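Local coordinates for protein probable enoyl-CoA hydratase/isomerase (Pseudomonas aeruginosa PAO1, PDB 5WYD) that probably acts as an enoyl-CoA hydratase/isomerase of the crotonase family, with a role in the biosynthesis of diffusible signal factor, at residues T16-V21 with I32-A37; A136-Q141 with V195-A200. The protein carries 1 engineered substitution. All coordinates share one frame; numbering follows the deposited sequence.

Contact 1: residues T16-V21 with I32-A37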
loop_
_atom_site.group_PDB
_atom_site.type_symbol
_atom_site.label_atom_id
_atom_site.label_comp_id
_atom_site.label_asym_id
_atom_site.label_seq_id
_atom_site.Cartn_x
_atom_site.Cartn_y
_atom_site.Cartn_z
ATOM N N THR A 16 -9.408 35.877 11.685
ATOM C CA THR A 16 -8.499 37.005 11.493
ATOM C C THR A 16 -9.104 38.015 10.518
ATOM O O THR A 16 -9.755 37.648 9.532
ATOM C CB THR A 16 -7.139 36.547 10.959
ATOM O OG1 THR A 16 -6.359 37.702 10.626
ATOM C CG2 THR A 16 -7.281 35.648 9.720
ATOM N N HIS A 17 -8.901 39.309 10.810
ATOM C CA HIS A 17 -9.503 40.334 9.961
ATOM C C HIS A 17 -9.023 40.201 8.523
ATOM O O HIS A 17 -9.716 40.619 7.587
ATOM C CB HIS A 17 -9.212 41.720 10.528
ATOM C CG HIS A 17 -10.176 42.136 11.598
ATOM N ND1 HIS A 17 -11.483 42.480 11.322
ATOM C CD2 HIS A 17 -10.037 42.243 12.943
ATOM C CE1 HIS A 17 -12.105 42.784 12.447
ATOM N NE2 HIS A 17 -11.249 42.651 13.445
ATOM N N LYS A 18 -7.866 39.569 8.337
ATOM C CA LYS A 18 -7.338 39.304 7.006
ATOM C C LYS A 18 -8.251 38.397 6.198
ATOM O O LYS A 18 -8.377 38.550 4.986
ATOM C CB LYS A 18 -5.973 38.680 7.144
ATOM C CG LYS A 18 -5.102 39.634 7.855
ATOM C CD LYS A 18 -3.734 39.085 8.032
ATOM C CE LYS A 18 -3.538 38.426 9.383
ATOM N NZ LYS A 18 -2.085 38.224 9.692
ATOM N N LEU A 19 -8.905 37.451 6.827
ATOM C CA LEU A 19 -9.754 36.579 6.041
ATOM C C LEU A 19 -11.178 37.089 6.078
ATOM O O LEU A 19 -11.757 37.307 7.149
ATOM C CB LEU A 19 -9.646 35.144 6.535
ATOM C CG LEU A 19 -8.450 34.342 5.984
ATOM C CD1 LEU A 19 -7.098 34.986 6.217
ATOM C CD2 LEU A 19 -8.479 32.977 6.667
ATOM N N THR A 20 -11.714 37.317 4.888
ATOM C CA THR A 20 -13.031 37.889 4.702
ATOM C C THR A 20 -13.916 36.803 4.148
ATOM O O THR A 20 -13.551 36.136 3.175
ATOM C CB THR A 20 -13.000 39.058 3.719
ATOM O OG1 THR A 20 -13.032 38.541 2.381
ATOM C CG2 THR A 20 -11.754 39.891 3.916
ATOM N N VAL A 21 -15.072 36.631 4.761
ATOM C CA VAL A 21 -16.004 35.616 4.332
ATOM C C VAL A 21 -17.271 36.312 3.868
ATOM O O VAL A 21 -17.851 37.123 4.603
ATOM C CB VAL A 21 -16.302 34.608 5.441
ATOM C CG1 VAL A 21 -17.368 33.689 4.954
ATOM C CG2 VAL A 21 -15.054 33.862 5.805
ATOM N N ILE A 32 -8.295 35.995 1.169
ATOM C CA ILE A 32 -7.103 36.313 1.938
ATOM C C ILE A 32 -6.836 37.793 1.769
ATOM O O ILE A 32 -6.710 38.280 0.637
ATOM C CB ILE A 32 -5.883 35.561 1.412
ATOM C CG1 ILE A 32 -6.226 34.132 1.098
ATOM C CG2 ILE A 32 -4.756 35.646 2.433
ATOM C CD1 ILE A 32 -5.076 33.454 0.436
ATOM N N ASN A 33 -6.649 38.492 2.870
ATOM C CA ASN A 33 -6.433 39.919 2.831
ATOM C C ASN A 33 -5.263 40.246 3.741
ATOM O O ASN A 33 -5.439 40.810 4.814
ATOM C CB ASN A 33 -7.706 40.646 3.225
ATOM C CG ASN A 33 -7.646 42.107 2.974
ATOM O OD1 ASN A 33 -6.624 42.647 2.553
ATOM N ND2 ASN A 33 -8.759 42.777 3.236
ATOM N N HIS A 34 -4.065 39.906 3.300
ATOM C CA HIS A 34 -2.866 40.194 4.067
ATOM C C HIS A 34 -1.995 41.107 3.225
ATOM O O HIS A 34 -1.578 40.720 2.130
ATOM C CB HIS A 34 -2.138 38.900 4.440
ATOM C CG HIS A 34 -1.014 39.094 5.401
ATOM N ND1 HIS A 34 0.299 38.914 5.035
ATOM C CD2 HIS A 34 -0.992 39.549 6.672
ATOM C CE1 HIS A 34 1.079 39.179 6.065
ATOM N NE2 HIS A 34 0.320 39.576 7.070
ATOM N N PRO A 35 -1.695 42.320 3.671
ATOM C CA PRO A 35 -0.932 43.100 2.693
ATOM C C PRO A 35 0.584 42.887 2.810
ATOM O O PRO A 35 1.061 42.431 3.839
ATOM C CB PRO A 35 -1.343 44.529 3.002
ATOM C CG PRO A 35 -2.713 44.404 3.621
ATOM C CD PRO A 35 -2.683 43.130 4.405
ATOM N N PRO A 36 1.340 43.163 1.735
ATOM C CA PRO A 36 0.797 43.662 0.471
ATOM C C PRO A 36 0.715 42.579 -0.601
ATOM O O PRO A 36 0.126 42.803 -1.661
ATOM C CB PRO A 36 1.814 44.738 0.069
ATOM C CG PRO A 36 3.126 44.173 0.567
ATOM C CD PRO A 36 2.809 43.292 1.774
ATOM N N ALA A 37 1.303 41.419 -0.309
ATOM C CA ALA A 37 1.355 40.281 -1.214
ATOM C C ALA A 37 0.376 39.167 -0.856
ATOM O O ALA A 37 0.414 38.105 -1.477
ATOM C CB ALA A 37 2.779 39.740 -1.270
#
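The open end of the first beta hairpin of the crotonase sheet, where strands 19-24 and 27-32 part company, pairs Leu-19 with Ile-32 as an antiparallel non-hydrogen-bonded couple, CA to CA 4.9 Å. Both side chains fall on the same face of the sheet, CD1 of Leu-19 meeting CG2 of Ile-32 at a loose 4.5 Å. One residue outward, Lys-18 O lies 2.7 Å from Asn-33 N, and Lys-18 CA makes a CA-H...O contact of 3.3 Å with Asn-33 O. CB and CG of Lys-18 both lie close to Asn-33 O; chi1 of -60°, with CG anti to the carbonyl carbon, brings CG to 3.3 Å from it. The chain then bends at chi3 and runs beside His-34, both side chains pointing the same way. Thr-20 CG2 approaches Asn-33 CB at 4.2 Å. A type I turn from Thr-16 to Leu-19, closed by Leu-19 N to Thr-16 O at 2.8 Å, leads into the first strand. The aliphatic start of Lys-18 lies against Asn-33 and its ammonium forms a salt bridge with Asp-41, so one side chain links the open end of the hairpin to the loop before helix 42-57.

Contact 2: residues A136-Q141 with V195-A200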
loop_
_atom_site.group_PDB
_atom_site.type_symbol
_atom_site.label_atom_id
_atom_site.label_comp_id
_atom_site.label_asym_id
_atom_site.label_seq_id
_atom_site.Cartn_x
_atom_site.Cartn_y
_atom_site.Cartn_z
ATOM N N ALA A 136 -7.695 30.440 -13.406
ATOM C CA ALA A 136 -6.685 31.488 -13.365
ATOM C C ALA A 136 -6.828 32.496 -14.501
ATOM O O ALA A 136 -7.248 32.167 -15.618
ATOM C CB ALA A 136 -5.268 30.899 -13.403
ATOM N N GLU A 137 -6.495 33.746 -14.153
ATOM C CA GLU A 137 -6.365 34.885 -15.039
ATOM C C GLU A 137 -5.094 34.717 -15.861
ATOM O O GLU A 137 -4.102 34.166 -15.383
ATOM C CB GLU A 137 -6.305 36.165 -14.217
ATOM C CG GLU A 137 -7.562 36.461 -13.419
ATOM C CD GLU A 137 -7.430 37.725 -12.595
ATOM O OE1 GLU A 137 -8.411 38.114 -11.927
ATOM O OE2 GLU A 137 -6.338 38.325 -12.605
ATOM N N ARG A 138 -5.115 35.194 -17.103
ATOM C CA ARG A 138 -4.012 34.873 -17.995
ATOM C C ARG A 138 -2.677 35.308 -17.423
ATOM O O ARG A 138 -1.655 34.646 -17.643
ATOM C CB ARG A 138 -4.261 35.517 -19.338
ATOM C CG ARG A 138 -5.669 35.356 -19.771
ATOM C CD ARG A 138 -5.742 35.569 -21.233
ATOM N NE ARG A 138 -4.880 36.681 -21.605
ATOM C CZ ARG A 138 -5.241 37.954 -21.508
ATOM N NH1 ARG A 138 -6.447 38.265 -21.047
ATOM N NH2 ARG A 138 -4.403 38.912 -21.872
ATOM N N GLN A 139 -2.668 36.410 -16.683
ATOM C CA GLN A 139 -1.415 37.027 -16.263
ATOM C C GLN A 139 -0.715 36.301 -15.130
ATOM O O GLN A 139 0.509 36.413 -14.993
ATOM C CB GLN A 139 -1.670 38.466 -15.862
ATOM C CG GLN A 139 -2.425 38.685 -14.553
ATOM C CD GLN A 139 -3.888 38.439 -14.709
ATOM O OE1 GLN A 139 -4.348 37.986 -15.754
ATOM N NE2 GLN A 139 -4.648 38.801 -13.699
ATOM N N ALA A 140 -1.464 35.620 -14.279
ATOM C CA ALA A 140 -0.877 35.020 -13.094
ATOM C C ALA A 140 0.233 34.042 -13.448
ATOM O O ALA A 140 0.174 33.348 -14.464
ATOM C CB ALA A 140 -1.965 34.314 -12.283
ATOM N N GLN A 141 1.285 34.069 -12.633
ATOM C CA GLN A 141 2.415 33.166 -12.731
ATOM C C GLN A 141 2.527 32.398 -11.433
ATOM O O GLN A 141 2.481 32.985 -10.347
ATOM C CB GLN A 141 3.720 33.887 -13.030
ATOM C CG GLN A 141 3.808 34.497 -14.404
ATOM C CD GLN A 141 5.085 35.266 -14.574
ATOM O OE1 GLN A 141 5.723 35.632 -13.588
ATOM N NE2 GLN A 141 5.502 35.476 -15.820
ATOM N N VAL A 195 -8.859 32.383 -17.626
ATOM C CA VAL A 195 -9.856 33.424 -17.767
ATOM C C VAL A 195 -9.193 34.774 -18.030
ATOM O O VAL A 195 -8.006 34.988 -17.765
ATOM C CB VAL A 195 -10.747 33.451 -16.520
ATOM C CG1 VAL A 195 -10.074 34.244 -15.427
ATOM C CG2 VAL A 195 -12.137 33.958 -16.860
ATOM N N ASP A 196 -9.981 35.680 -18.585
ATOM C CA ASP A 196 -9.514 37.026 -18.854
ATOM C C ASP A 196 -9.267 37.756 -17.535
ATOM O O ASP A 196 -9.879 37.447 -16.513
ATOM C CB ASP A 196 -10.550 37.731 -19.718
ATOM C CG ASP A 196 -10.011 38.934 -20.380
ATOM O OD1 ASP A 196 -8.785 39.147 -20.282
ATOM O OD2 ASP A 196 -10.818 39.638 -21.024
ATOM N N SER A 197 -8.373 38.744 -17.559
ATOM C CA SER A 197 -8.001 39.410 -16.312
ATOM C C SER A 197 -9.215 39.982 -15.581
ATOM O O SER A 197 -10.083 40.621 -16.187
ATOM C CB SER A 197 -6.992 40.523 -16.574
ATOM O OG SER A 197 -5.855 40.047 -17.264
ATOM N N GLY A 198 -9.274 39.719 -14.268
ATOM C CA GLY A 198 -10.326 40.181 -13.376
ATOM C C GLY A 198 -11.601 39.358 -13.368
ATOM O O GLY A 198 -12.456 39.582 -12.494
ATOM N N GLU A 199 -11.718 38.365 -14.256
ATOM C CA GLU A 199 -12.898 37.523 -14.372
ATOM C C GLU A 199 -12.766 36.237 -13.562
ATOM O O GLU A 199 -13.693 35.427 -13.565
ATOM C CB GLU A 199 -13.173 37.206 -15.858
ATOM C CG GLU A 199 -13.511 38.391 -16.812
ATOM C CD GLU A 199 -13.561 37.970 -18.305
ATOM O OE1 GLU A 199 -13.455 36.762 -18.587
ATOM O OE2 GLU A 199 -13.691 38.835 -19.205
ATOM N N ALA A 200 -11.637 36.028 -12.876
ATOM C CA ALA A 200 -11.459 34.799 -12.105
ATOM C C ALA A 200 -12.476 34.694 -10.979
ATOM O O ALA A 200 -13.062 33.628 -10.763
ATOM C CB ALA A 200 -10.037 34.706 -11.555
#
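Parallel strand pairing at one edge of the mixed six-stranded crotonase sheet joins the end of strand 133-137 to that of 193-195, and the loops that follow continue the contact through polar side chains. Glu-137 and Val-195 form the bridge. Val-195 N donates to Ala-136 O at 2.6 Å, the donor tilted 22° from the carbonyl plane, and Arg-138 N gives a weak bond to Val-195 O. The CA of Glu-137 also makes a CA-H...O contact with that oxygen, so Val-195 O serves both residues.

The Glu-137 chain, extended beyond CG, reaches the type II turn 196-199. Its CG rests against Ala-200 CB at 3.6 Å and its OE1 lies 3.0 Å from Gly-198 N. The positive phi of Gly-198 suits this turn position. Further out, Arg-138 bends at chi3 and lies side by side with Asp-196. NH1 forms a salt bridge to OD1 at 2.6 Å, with OD1 at the guanidinium edge and the two planes 44° apart. OD1 also accepts a weak bond from Ser-197 N, so the same oxygen meets both the guanidinium and the turn backbone. Ser-197 OG donates to Gln-139 OE1 at 3.0 Å, although the exact placing of the Gln-139 amide is uncertain.

Strand 111-116 flanks strand 133-137 on its other side: Ile-116 bonds to Glu-137 through the backbone and touches the side chains of Ala-136 and Ala-140. Beyond the turn, Ala-200 starts helix 200-211.

Overall arrangement
Contacts 1 and 2 reach the same mixed sheet at its two outer strands within this chain: 16-21 with 32-37 involves strand 19-24 and its neighbour 27-32, whereas 136-141 with 195-200 involves 193-195 and its neighbour 133-137. Strands 63-68 and 111-116 run between the two pairs. The contact centres are 20 Å apart and the nearest atoms about 10 Å, without touching. One joins antiparallel neighbours close in sequence, the other parallel neighbours whose segments have 53 residues between them. Bound pentanedial, lined by Lys-72, Phe-73 and Arg-179, lies about 14 Å from the His-34 side chain and about 12 Å from that of Gln-139; Gln-141 touches Arg-179.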